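Local coordinates for protein beta-n-acetylhexosaminidase (Streptococcus pneumoniae, PDB 4AZI) that probably removes terminal beta-linked N-acetylhexosamine residues from glycans, as a family 20 exo-beta-D-N-acetylglucosaminidase module, at residues Asp278-Leu283 and Ser327-Arg332; Lys296-Thr301 and Ile342-Thr347; Lys165-Phe170 and Ala215-Arg220; Ile60-Lys65 and Val159-Gly164. The protein carries 2 engineered substitutions. One frame throughout, in Å; residues are numbered along the deposited sequence.

Interaction 1 of 4, residues Asp278-Leu283 and Ser327-Arg332; sequences DWYYIL and SIWADR. With OAN (O-(2-acetamido-2-deoxy D-glucopyranosylidene) amino-N-phenylcarbamate), chain C.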
# COMPACT_ATOMS: atom_id res chain seq x y z
N ASP A 278 8.41 10.16 7.45
CA ASP A 278 9.02 10.04 8.78
C ASP A 278 9.03 8.60 9.27
O ASP A 278 9.90 8.20 10.04
CB ASP A 278 8.25 10.93 9.78
CG ASP A 278 8.59 12.41 9.64
OD1 ASP A 278 9.47 12.76 8.82
OD2 ASP A 278 7.96 13.22 10.36
N TRP A 279 8.04 7.82 8.84
CA TRP A 279 7.90 6.42 9.28
C TRP A 279 8.45 5.38 8.31
O TRP A 279 8.18 4.19 8.47
CB TRP A 279 6.43 6.13 9.63
CG TRP A 279 5.84 7.11 10.63
CD1 TRP A 279 6.42 7.61 11.78
CD2 TRP A 279 4.50 7.74 10.58
NE1 TRP A 279 5.58 8.49 12.43
CE2 TRP A 279 4.42 8.61 11.76
CE3 TRP A 279 3.42 7.69 9.70
CZ2 TRP A 279 3.28 9.37 12.03
CZ3 TRP A 279 2.29 8.46 9.98
CH2 TRP A 279 2.22 9.28 11.13
N TYR A 280 9.23 5.81 7.32
CA TYR A 280 9.81 4.90 6.31
C TYR A 280 10.98 4.08 6.89
O TYR A 280 11.79 4.62 7.64
CB TYR A 280 10.32 5.68 5.10
CG TYR A 280 9.28 6.08 4.06
CD1 TYR A 280 7.91 5.94 4.30
CD2 TYR A 280 9.68 6.61 2.83
CE1 TYR A 280 6.97 6.31 3.35
CE2 TYR A 280 8.75 6.98 1.87
CZ TYR A 280 7.40 6.82 2.13
OH TYR A 280 6.47 7.18 1.17
N TYR A 281 11.06 2.80 6.54
CA TYR A 281 12.25 1.98 6.81
C TYR A 281 12.62 1.15 5.59
O TYR A 281 11.79 0.41 5.06
CB TYR A 281 12.06 1.06 8.02
CG TYR A 281 13.22 0.08 8.20
CD1 TYR A 281 14.54 0.55 8.34
CD2 TYR A 281 13.01 -1.30 8.20
CE1 TYR A 281 15.60 -0.34 8.49
CE2 TYR A 281 14.07 -2.20 8.36
CZ TYR A 281 15.36 -1.70 8.51
OH TYR A 281 16.42 -2.58 8.66
N ILE A 282 13.88 1.27 5.16
CA ILE A 282 14.43 0.46 4.06
C ILE A 282 15.18 -0.70 4.70
O ILE A 282 16.07 -0.48 5.53
CB ILE A 282 15.38 1.29 3.16
CG1 ILE A 282 14.62 2.43 2.45
CG2 ILE A 282 16.09 0.41 2.14
CD1 ILE A 282 15.51 3.54 1.93
N LEU A 283 14.82 -1.92 4.32
CA LEU A 283 15.48 -3.12 4.85
C LEU A 283 17.00 -3.00 4.76
O LEU A 283 17.54 -2.71 3.68
CB LEU A 283 15.02 -4.39 4.11
CG LEU A 283 13.53 -4.75 4.01
CD1 LEU A 283 13.38 -6.12 3.35
CD2 LEU A 283 12.83 -4.73 5.36
N SER A 327 5.54 2.49 6.57
CA SER A 327 5.97 1.87 5.32
C SER A 327 7.34 1.21 5.36
O SER A 327 8.34 1.83 5.75
CB SER A 327 5.94 2.88 4.18
OG SER A 327 4.73 3.62 4.15
N ILE A 328 7.37 -0.05 4.91
CA ILE A 328 8.59 -0.87 4.84
C ILE A 328 8.99 -1.02 3.38
O ILE A 328 8.26 -1.61 2.59
CB ILE A 328 8.39 -2.26 5.47
CG1 ILE A 328 7.79 -2.17 6.89
CG2 ILE A 328 9.70 -3.04 5.51
CD1 ILE A 328 8.51 -1.24 7.86
N TRP A 329 10.14 -0.47 3.01
CA TRP A 329 10.56 -0.48 1.60
C TRP A 329 11.73 -1.40 1.33
O TRP A 329 12.51 -1.72 2.23
CB TRP A 329 10.86 0.93 1.11
CG TRP A 329 9.71 1.90 1.22
CD1 TRP A 329 9.50 2.84 2.23
CD2 TRP A 329 8.58 2.08 0.29
NE1 TRP A 329 8.36 3.57 1.99
CE2 TRP A 329 7.75 3.16 0.85
CE3 TRP A 329 8.18 1.47 -0.90
CZ2 TRP A 329 6.59 3.60 0.23
CZ3 TRP A 329 7.00 1.93 -1.52
CH2 TRP A 329 6.23 2.97 -0.98
N ALA A 330 11.86 -1.83 0.07
CA ALA A 330 12.88 -2.78 -0.31
C ALA A 330 13.88 -2.28 -1.35
O ALA A 330 14.34 -3.07 -2.19
CB ALA A 330 12.24 -4.08 -0.76
N ASP A 331 14.24 -0.99 -1.30
CA ASP A 331 15.14 -0.36 -2.28
C ASP A 331 16.35 -1.20 -2.70
O ASP A 331 16.73 -1.24 -3.87
CB ASP A 331 15.62 1.01 -1.78
CG ASP A 331 14.47 2.00 -1.58
OD1 ASP A 331 13.38 1.59 -1.12
OD2 ASP A 331 14.66 3.19 -1.90
N ARG A 332 16.97 -1.86 -1.73
CA ARG A 332 17.98 -2.86 -2.02
C ARG A 332 17.39 -4.22 -1.64
O ARG A 332 17.44 -4.62 -0.48
CB ARG A 332 19.28 -2.55 -1.27
CG ARG A 332 19.94 -1.25 -1.73
CD ARG A 332 21.00 -0.74 -0.76
NE ARG A 332 20.41 -0.40 0.54
CZ ARG A 332 20.67 -1.03 1.68
NH1 ARG A 332 21.53 -2.04 1.72
NH2 ARG A 332 20.06 -0.64 2.79
CAH OAN C . 6.10 6.98 -2.63
CAG OAN C . 7.51 6.59 -2.17
OAN OAN C . 7.79 6.56 -0.98
NAI OAN C . 8.38 6.31 -3.15
CAB OAN C . 9.78 5.91 -2.95
CAC OAN C . 9.85 4.40 -2.68
OAJ OAN C . 9.81 3.69 -3.93
CAD OAN C . 11.11 4.04 -1.92
OAK OAN C . 11.11 2.63 -1.73
CAE OAN C . 11.10 4.74 -0.55
CAF OAN C . 12.35 4.49 0.31
OAM OAN C . 13.50 5.07 -0.31
OAL OAN C . 10.91 6.17 -0.65
CAA OAN C . 10.47 6.71 -1.83
NAY OAN C . 10.64 8.01 -1.98
OAQ OAN C . 11.26 8.66 -0.96
CAP OAN C . 12.00 9.74 -1.34
OAR OAN C . 12.54 10.44 -0.48
NAO OAN C . 12.10 9.97 -2.65
CAS OAN C . 12.75 11.00 -3.22
CAT OAN C . 12.07 11.77 -4.16
CAU OAN C . 12.69 12.85 -4.78
CAV OAN C . 14.01 13.17 -4.46
CAW OAN C . 14.71 12.40 -3.52
CAX OAN C . 14.09 11.31 -2.90
O HOH W 1 16.17 -2.57 0.88
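The last two strands of the family 20 TIM barrel, 271-282 and 321-329, meet here at their C-terminal ends, where a barrel of this kind carries its active site. They form a parallel ladder: Y281 N donates to S327 O, W329 N to Y281 O (2.8 Å, 169° at the hydrogen) and L283 N to W329 O, so the backbone of Y281 is held through both amide and carbonyl. One face of the ladder carries Y280, I282, S327 and W329; on the other, Y281 and I328 pack on helix 339-352. Y280 and W329 make a T-shaped (edge-to-face) pair, planes at 66°, in which the indole edge puts NE1 over the centre of the phenol ring. A face of the indole is then turned to the inhibitor's sugar ring, whose CAE lies 3.6 Å above it. Y280 OH donates to the ligand's acetamido oxygen, atom OAN of OAN, at 2.6 Å. I282 CD1 touches the ligand's OAM at 3.4 Å. R19, D182, E183 and Y292 also hydrogen-bond the ligand. D331, with CG anti to its carbonyl carbon, divides its carboxylate between two sugar hydroxyls: OD1 accepts from OAK at 2.6 Å and OD2 from OAM at 2.7 Å.

Interaction 2 of 4, residues Lys296-Thr301 and Ile342-Thr347; sequences KAIENT and IFELMT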
# COMPACT_ATOMS: atom_id res chain seq x y z
N LYS A 296 15.96 5.91 13.45
CA LYS A 296 15.21 7.14 13.23
C LYS A 296 13.71 6.88 12.99
O LYS A 296 12.85 7.62 13.50
CB LYS A 296 15.82 7.93 12.08
CG LYS A 296 15.08 9.20 11.68
CD LYS A 296 15.20 10.29 12.73
CE LYS A 296 16.52 11.04 12.64
NZ LYS A 296 16.56 12.18 13.60
N ALA A 297 13.41 5.85 12.21
CA ALA A 297 12.02 5.43 11.96
C ALA A 297 11.33 5.13 13.29
O ALA A 297 10.21 5.61 13.54
CB ALA A 297 11.97 4.21 11.05
N ILE A 298 12.00 4.36 14.13
CA ILE A 298 11.49 4.03 15.47
C ILE A 298 11.27 5.28 16.33
O ILE A 298 10.23 5.39 16.99
CB ILE A 298 12.38 2.98 16.17
CG1 ILE A 298 12.21 1.63 15.48
CG2 ILE A 298 12.03 2.89 17.65
CD1 ILE A 298 13.21 0.56 15.87
N GLU A 299 12.25 6.19 16.32
CA GLU A 299 12.13 7.48 17.01
C GLU A 299 10.89 8.22 16.54
O GLU A 299 10.06 8.63 17.35
CB GLU A 299 13.38 8.35 16.78
CG GLU A 299 13.41 9.64 17.61
CD GLU A 299 14.49 10.62 17.16
OE1 GLU A 299 15.16 10.36 16.14
OE2 GLU A 299 14.66 11.66 17.83
N ASN A 300 10.75 8.34 15.22
CA ASN A 300 9.65 9.12 14.61
C ASN A 300 8.24 8.60 14.87
O ASN A 300 7.28 9.38 14.80
CB ASN A 300 9.87 9.31 13.10
CG ASN A 300 11.08 10.16 12.78
OD1 ASN A 300 11.70 9.98 11.74
ND2 ASN A 300 11.39 11.12 13.64
N THR A 301 8.10 7.31 15.15
CA THR A 301 6.78 6.76 15.53
C THR A 301 6.23 7.44 16.78
O THR A 301 5.02 7.48 16.98
CB THR A 301 6.78 5.24 15.75
OG1 THR A 301 7.65 4.89 16.84
CG2 THR A 301 7.19 4.49 14.49
N ILE A 342 10.88 -5.20 11.65
CA ILE A 342 9.57 -4.71 11.21
C ILE A 342 8.56 -4.75 12.35
O ILE A 342 7.75 -3.84 12.50
CB ILE A 342 9.07 -5.51 9.98
CG1 ILE A 342 9.76 -5.01 8.70
CG2 ILE A 342 7.56 -5.36 9.79
CD1 ILE A 342 11.25 -5.28 8.62
N PHE A 343 8.64 -5.80 13.16
CA PHE A 343 7.76 -5.98 14.32
C PHE A 343 8.03 -4.93 15.39
O PHE A 343 7.09 -4.38 15.97
CB PHE A 343 7.89 -7.40 14.88
CG PHE A 343 7.19 -8.46 14.07
CD1 PHE A 343 6.69 -8.19 12.79
CD2 PHE A 343 7.04 -9.75 14.57
CE1 PHE A 343 6.05 -9.17 12.05
CE2 PHE A 343 6.40 -10.74 13.84
CZ PHE A 343 5.90 -10.45 12.57
N GLU A 344 9.30 -4.62 15.65
CA GLU A 344 9.62 -3.55 16.60
C GLU A 344 9.08 -2.20 16.12
O GLU A 344 8.51 -1.43 16.91
CB GLU A 344 11.12 -3.46 16.89
CG GLU A 344 11.45 -2.44 17.97
CD GLU A 344 12.93 -2.19 18.15
OE1 GLU A 344 13.75 -2.78 17.41
OE2 GLU A 344 13.29 -1.39 19.05
N LEU A 345 9.25 -1.92 14.83
CA LEU A 345 8.76 -0.67 14.26
C LEU A 345 7.23 -0.57 14.36
O LEU A 345 6.70 0.45 14.80
CB LEU A 345 9.24 -0.52 12.80
CG LEU A 345 9.02 0.80 12.06
CD1 LEU A 345 9.50 2.00 12.85
CD2 LEU A 345 9.72 0.75 10.71
N MET A 346 6.55 -1.65 13.96
CA MET A 346 5.10 -1.74 14.09
C MET A 346 4.62 -1.56 15.52
O MET A 346 3.65 -0.84 15.76
CB MET A 346 4.58 -3.07 13.55
CG MET A 346 4.66 -3.20 12.04
SD MET A 346 4.25 -4.86 11.50
CE MET A 346 2.48 -4.88 11.78
N THR A 347 5.29 -2.22 16.47
CA THR A 347 4.92 -2.17 17.88
C THR A 347 5.07 -0.75 18.45
O THR A 347 4.19 -0.26 19.15
CB THR A 347 5.74 -3.18 18.71
OG1 THR A 347 5.54 -4.50 18.18
CG2 THR A 347 5.33 -3.16 20.18
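F343 O is gripped by two donors of one residue, T347: the backbone N at 2.9 Å, in the ordinary helical bond, and the hydroxyl OG1 at 2.7 Å, which approaches from above the carbonyl plane. A threonine is used in a related way in the partner helix, where T301 OG1 donates to I298 O at 2.6 Å, here in the carbonyl plane and on a lone pair. That bond goes with OG1 in the crowded position between backbone N and carbonyl carbon (chi1 63°), and the same rotation carries the methyl CG2 to L345. Helices 294-303 and 339-352 follow the seventh and eighth strands of the TIM barrel and lie side by side on its outer layer; the segments run nearly parallel (19°, axes 9.4 Å apart). No hydrogen bond crosses between them. L345, its CG anti to the backbone N, lays CD1 against the other helix's backbone, 3.7 Å from A297 C and from I298 N, with A297 CB, I298 CG1 and T301 CG2 each 3.8 Å away. L326 and I328 of strand 321-329 also touch L345. Toward solvent, the extended E344 crosses I298 at about a right angle, with I298 CD1 3.6 Å from E344 CD.

Interaction 3 of 4, residues Lys165-Phe170 and Ala215-Arg220; sequences KYMDFF and AMAKER. With BCN (bicine), chain J.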
# COMPACT_ATOMS: atom_id res chain seq x y z
N LYS A 165 -7.14 -6.14 -15.49
CA LYS A 165 -7.24 -7.53 -15.05
C LYS A 165 -6.98 -7.68 -13.56
O LYS A 165 -7.78 -8.29 -12.86
CB LYS A 165 -6.34 -8.47 -15.86
CG LYS A 165 -6.82 -8.73 -17.27
CD LYS A 165 -8.18 -9.41 -17.33
CE LYS A 165 -8.67 -9.43 -18.77
NZ LYS A 165 -10.02 -10.06 -18.94
N TYR A 166 -5.87 -7.10 -13.07
CA TYR A 166 -5.60 -7.10 -11.62
C TYR A 166 -6.77 -6.49 -10.84
O TYR A 166 -7.19 -7.05 -9.83
CB TYR A 166 -4.29 -6.37 -11.27
CG TYR A 166 -3.03 -7.11 -11.66
CD1 TYR A 166 -2.70 -8.34 -11.09
CD2 TYR A 166 -2.14 -6.56 -12.59
CE1 TYR A 166 -1.53 -9.01 -11.44
CE2 TYR A 166 -0.97 -7.22 -12.94
CZ TYR A 166 -0.67 -8.45 -12.36
OH TYR A 166 0.48 -9.11 -12.70
N MET A 167 -7.29 -5.36 -11.31
CA MET A 167 -8.44 -4.73 -10.66
C MET A 167 -9.67 -5.65 -10.68
O MET A 167 -10.44 -5.68 -9.71
CB MET A 167 -8.76 -3.38 -11.32
CG MET A 167 -7.82 -2.24 -11.02
SD MET A 167 -8.43 -0.78 -11.90
CE MET A 167 -7.37 0.52 -11.25
N ASP A 168 -9.83 -6.40 -11.78
CA ASP A 168 -10.88 -7.42 -11.89
C ASP A 168 -10.78 -8.47 -10.77
O ASP A 168 -11.80 -8.81 -10.15
CB ASP A 168 -10.90 -8.05 -13.31
CG ASP A 168 -11.38 -7.06 -14.39
OD1 ASP A 168 -12.03 -6.07 -14.04
OD2 ASP A 168 -11.11 -7.25 -15.61
N PHE A 169 -9.57 -8.95 -10.48
CA PHE A 169 -9.39 -9.92 -9.38
C PHE A 169 -9.69 -9.33 -7.99
O PHE A 169 -10.35 -9.97 -7.17
CB PHE A 169 -7.99 -10.55 -9.43
CG PHE A 169 -7.61 -11.28 -8.17
CD1 PHE A 169 -8.00 -12.60 -7.96
CD2 PHE A 169 -6.85 -10.64 -7.18
CE1 PHE A 169 -7.65 -13.27 -6.80
CE2 PHE A 169 -6.50 -11.31 -6.01
CZ PHE A 169 -6.91 -12.63 -5.82
N PHE A 170 -9.23 -8.10 -7.73
CA PHE A 170 -9.45 -7.45 -6.43
C PHE A 170 -10.87 -6.91 -6.22
O PHE A 170 -11.29 -6.78 -5.07
CB PHE A 170 -8.41 -6.35 -6.17
CG PHE A 170 -7.02 -6.86 -6.00
CD1 PHE A 170 -6.69 -7.68 -4.92
CD2 PHE A 170 -6.02 -6.54 -6.92
CE1 PHE A 170 -5.40 -8.17 -4.77
CE2 PHE A 170 -4.73 -7.03 -6.78
CZ PHE A 170 -4.42 -7.85 -5.70
N ALA A 215 -10.82 6.29 -12.74
CA ALA A 215 -12.12 5.88 -13.30
C ALA A 215 -12.26 4.36 -13.35
O ALA A 215 -13.33 3.81 -13.08
CB ALA A 215 -12.29 6.47 -14.69
N MET A 216 -11.17 3.69 -13.70
CA MET A 216 -11.18 2.25 -13.85
C MET A 216 -11.44 1.61 -12.49
O MET A 216 -12.23 0.66 -12.39
CB MET A 216 -9.85 1.78 -14.42
CG MET A 216 -9.81 1.76 -15.94
SD MET A 216 -8.15 1.54 -16.61
CE MET A 216 -7.63 -0.01 -15.86
N ALA A 217 -10.78 2.15 -11.47
CA ALA A 217 -10.92 1.71 -10.10
C ALA A 217 -12.37 1.80 -9.67
O ALA A 217 -12.93 0.83 -9.17
CB ALA A 217 -10.03 2.54 -9.18
N LYS A 218 -12.98 2.97 -9.91
CA LYS A 218 -14.34 3.24 -9.47
C LYS A 218 -15.41 2.39 -10.16
O LYS A 218 -16.39 1.99 -9.52
CB LYS A 218 -14.68 4.74 -9.63
CG LYS A 218 -14.00 5.64 -8.59
CD LYS A 218 -14.39 7.11 -8.74
CE LYS A 218 -13.60 7.83 -9.82
NZ LYS A 218 -14.00 9.27 -9.91
N GLU A 219 -15.22 2.11 -11.45
CA GLU A 219 -16.19 1.34 -12.22
C GLU A 219 -16.16 -0.15 -11.85
O GLU A 219 -17.09 -0.89 -12.17
CB GLU A 219 -16.03 1.55 -13.73
CG GLU A 219 -14.78 0.92 -14.33
CD GLU A 219 -14.74 0.99 -15.85
OE1 GLU A 219 -15.82 0.90 -16.49
OE2 GLU A 219 -13.63 1.14 -16.42
N ARG A 220 -15.10 -0.56 -11.18
CA ARG A 220 -14.99 -1.90 -10.61
C ARG A 220 -15.27 -1.91 -9.10
O ARG A 220 -15.06 -2.91 -8.43
CB ARG A 220 -13.62 -2.50 -10.95
CG ARG A 220 -13.46 -2.89 -12.41
CD ARG A 220 -12.00 -2.93 -12.81
NE ARG A 220 -11.79 -3.20 -14.24
CZ ARG A 220 -11.75 -2.26 -15.19
NH1 ARG A 220 -11.92 -0.98 -14.89
NH2 ARG A 220 -11.54 -2.61 -16.46
N1 BCN J . -12.85 6.92 -18.66
C1 BCN J . -13.27 5.54 -18.30
C2 BCN J . -12.09 4.57 -18.09
O21 BCN J . -11.24 4.49 -19.01
O22 BCN J . -12.08 3.93 -17.02
C3 BCN J . -11.57 7.38 -18.08
C4 BCN J . -11.19 8.80 -18.53
O4 BCN J . -10.93 9.60 -17.37
C5 BCN J . -14.00 7.88 -18.56
C6 BCN J . -14.40 8.25 -17.12
O6 BCN J . -15.59 7.55 -16.75
O HOH W 2 -10.79 -5.34 -17.27
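Segment 165-170 of one helix faces the C-terminal end of helix 203-219, with the CA atoms of M167 and A217 6.9 Å apart and D168 set against R220. M167 reaches across fully extended, its SD resting on M216 CB at 3.9 Å and its CE on A217 CB at the same distance; the two methionines cross at about a right angle. M167 CB lies 3.6 Å from R220 CD. The R220 chain, extended from CG to NE, brings NE to D168 OD1 at 2.9 Å, where it donates in a bent salt bridge (145° at the hydrogen). OD1 lies close to the guanidinium plane, yet the donor comes from above the carboxylate plane. A water joins D168 OD2 to R220 NH2, while R220 NH1 bonds M216 O at 3.0 Å and, weakly, E219 OE2. All three guanidinium nitrogens are thus engaged, and the charge is shared between two acids. Beyond this network A215, M216 and E219 border a bound bicine. The two helices precede the fourth and fifth barrel strands: A217 packs on P224 of strand 223-227, and on the far side F169 and F170 lie against helix 94-106.

Interaction 4 of 4, residues Ile60-Lys65 and Val159-Gly164; sequences ITANGK and VKALIG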
# COMPACT_ATOMS: atom_id res chain seq x y z
N ILE A 60 -4.39 -11.00 -22.13
CA ILE A 60 -4.59 -9.56 -22.30
C ILE A 60 -5.06 -9.26 -23.71
O ILE A 60 -4.50 -9.76 -24.69
CB ILE A 60 -3.29 -8.76 -22.00
CG1 ILE A 60 -2.86 -8.90 -20.53
CG2 ILE A 60 -3.44 -7.29 -22.38
CD1 ILE A 60 -3.88 -8.46 -19.50
N THR A 61 -6.10 -8.44 -23.82
CA THR A 61 -6.54 -7.92 -25.10
C THR A 61 -6.34 -6.41 -25.14
O THR A 61 -6.87 -5.68 -24.32
CB THR A 61 -8.01 -8.25 -25.37
OG1 THR A 61 -8.20 -9.65 -25.19
CG2 THR A 61 -8.41 -7.88 -26.79
N ALA A 62 -5.56 -5.96 -26.12
CA ALA A 62 -5.25 -4.54 -26.34
C ALA A 62 -4.64 -4.38 -27.72
O ALA A 62 -4.04 -5.32 -28.25
CB ALA A 62 -4.29 -4.03 -25.27
N ASN A 63 -4.78 -3.19 -28.29
CA ASN A 63 -4.14 -2.84 -29.55
C ASN A 63 -4.62 -3.70 -30.72
O ASN A 63 -3.86 -3.96 -31.65
CB ASN A 63 -2.61 -2.92 -29.42
CG ASN A 63 -2.07 -1.96 -28.39
OD1 ASN A 63 -2.43 -0.78 -28.38
ND2 ASN A 63 -1.20 -2.44 -27.52
N GLY A 64 -5.87 -4.15 -30.64
CA GLY A 64 -6.49 -4.96 -31.69
C GLY A 64 -6.12 -6.43 -31.69
O GLY A 64 -6.55 -7.19 -32.56
N LYS A 65 -5.33 -6.85 -30.70
CA LYS A 65 -4.86 -8.23 -30.63
C LYS A 65 -4.96 -8.80 -29.23
O LYS A 65 -5.33 -8.10 -28.28
CB LYS A 65 -3.41 -8.32 -31.14
CG LYS A 65 -2.40 -7.54 -30.31
CD LYS A 65 -1.01 -8.14 -30.43
CE LYS A 65 -0.35 -7.81 -31.76
NZ LYS A 65 -0.29 -6.35 -32.02
N VAL A 159 -0.65 -1.70 -20.76
CA VAL A 159 -0.57 -1.55 -19.30
C VAL A 159 -1.95 -1.35 -18.68
O VAL A 159 -2.27 -2.01 -17.70
CB VAL A 159 0.41 -0.43 -18.90
CG1 VAL A 159 0.33 -0.14 -17.41
CG2 VAL A 159 1.83 -0.86 -19.26
N LYS A 160 -2.76 -0.47 -19.27
CA LYS A 160 -4.12 -0.23 -18.82
C LYS A 160 -4.96 -1.51 -18.77
O LYS A 160 -5.73 -1.72 -17.83
CB LYS A 160 -4.83 0.80 -19.69
CG LYS A 160 -4.36 2.22 -19.49
CD LYS A 160 -5.26 3.18 -20.24
CE LYS A 160 -4.46 4.16 -21.08
NZ LYS A 160 -5.36 5.09 -21.82
N ALA A 161 -4.83 -2.33 -19.81
CA ALA A 161 -5.54 -3.60 -19.88
C ALA A 161 -5.06 -4.53 -18.77
O ALA A 161 -5.88 -5.16 -18.10
CB ALA A 161 -5.37 -4.26 -21.25
N LEU A 162 -3.74 -4.60 -18.58
CA LEU A 162 -3.12 -5.41 -17.52
C LEU A 162 -3.60 -5.00 -16.13
O LEU A 162 -4.01 -5.83 -15.33
CB LEU A 162 -1.59 -5.33 -17.58
CG LEU A 162 -0.83 -6.19 -16.56
CD1 LEU A 162 -1.17 -7.66 -16.76
CD2 LEU A 162 0.67 -5.96 -16.68
N ILE A 163 -3.56 -3.70 -15.85
CA ILE A 163 -4.03 -3.20 -14.55
C ILE A 163 -5.53 -3.43 -14.37
O ILE A 163 -5.99 -3.68 -13.25
CB ILE A 163 -3.62 -1.74 -14.31
CG1 ILE A 163 -2.13 -1.71 -13.95
CG2 ILE A 163 -4.42 -1.12 -13.17
CD1 ILE A 163 -1.44 -0.41 -14.27
N GLY A 164 -6.28 -3.37 -15.47
CA GLY A 164 -7.70 -3.76 -15.49
C GLY A 164 -7.94 -5.19 -15.01
O GLY A 164 -8.85 -5.43 -14.20
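I60, A161 and L162 carry most of this contact, in which a small beta-hairpin rests on the outer side of helix 153-170. I60 belongs to strand 60-62, whose N-to-C direction makes 144° with that of helix segment 159-164, the axes coming within 7.9 Å. The isoleucine directs its two branches to different places. With CG1 anti to the carbonyl carbon, the longer branch carries CD1 to the helix backbone, 3.7 Å from L162 CA; CG2, anti to the backbone N, meets A161 CB at 3.8 Å. L162 answers from the side of the helix: its CG is anti to the backbone N (chi1 -177°), and its CD1 comes to 3.9 Å from I60 CD1, the two chains crossing obliquely. A161 points its CB at the strand, where it touches I60 CG2, the carbonyl T61 O at 3.7 Å and, more loosely, A62 CB. T61 itself turns its side chain away from the helix. No hydrogen bond links the segments, so the fit is one of methyl groups and backbone.

A62 to K65 form a type I' turn, a common closure of two-residue hairpins, with A62 N bonded to K65 O at 3.0 Å and K65 N to A62 O at 3.2 Å. At its tip N63 adds polar ties to E154 and N157, earlier in the same long helix. Strand 65-67 pairs with strand 60-62 and brings Y67 against I60, while the opposite side of the helix sends V159 and I163 to Y209 of helix 203-219 and I163 to strand 110-117 of the barrel.

In the fold
The four contacts sample the barrel from its catalytic mouth to its outer surface. Interaction 1 is buried and joins two strands by backbone hydrogen bonds beside the inhibitor; interaction 2 packs helices just behind it, and the two touch through W279 NE1 bonded to N300 O and Y281 CB against L345 CD2. Interactions 3 and 4 share helix 153-170 and touch where M216 CE meets K160 O and where K165 CG meets I60 CD1. Interaction 3 combines methionine packing with a surface salt-bridge network, whereas interaction 4, the outermost and only partly buried, is apolar. Interactions 2 and 4 lie farthest apart, with centres about 40 Å from each other.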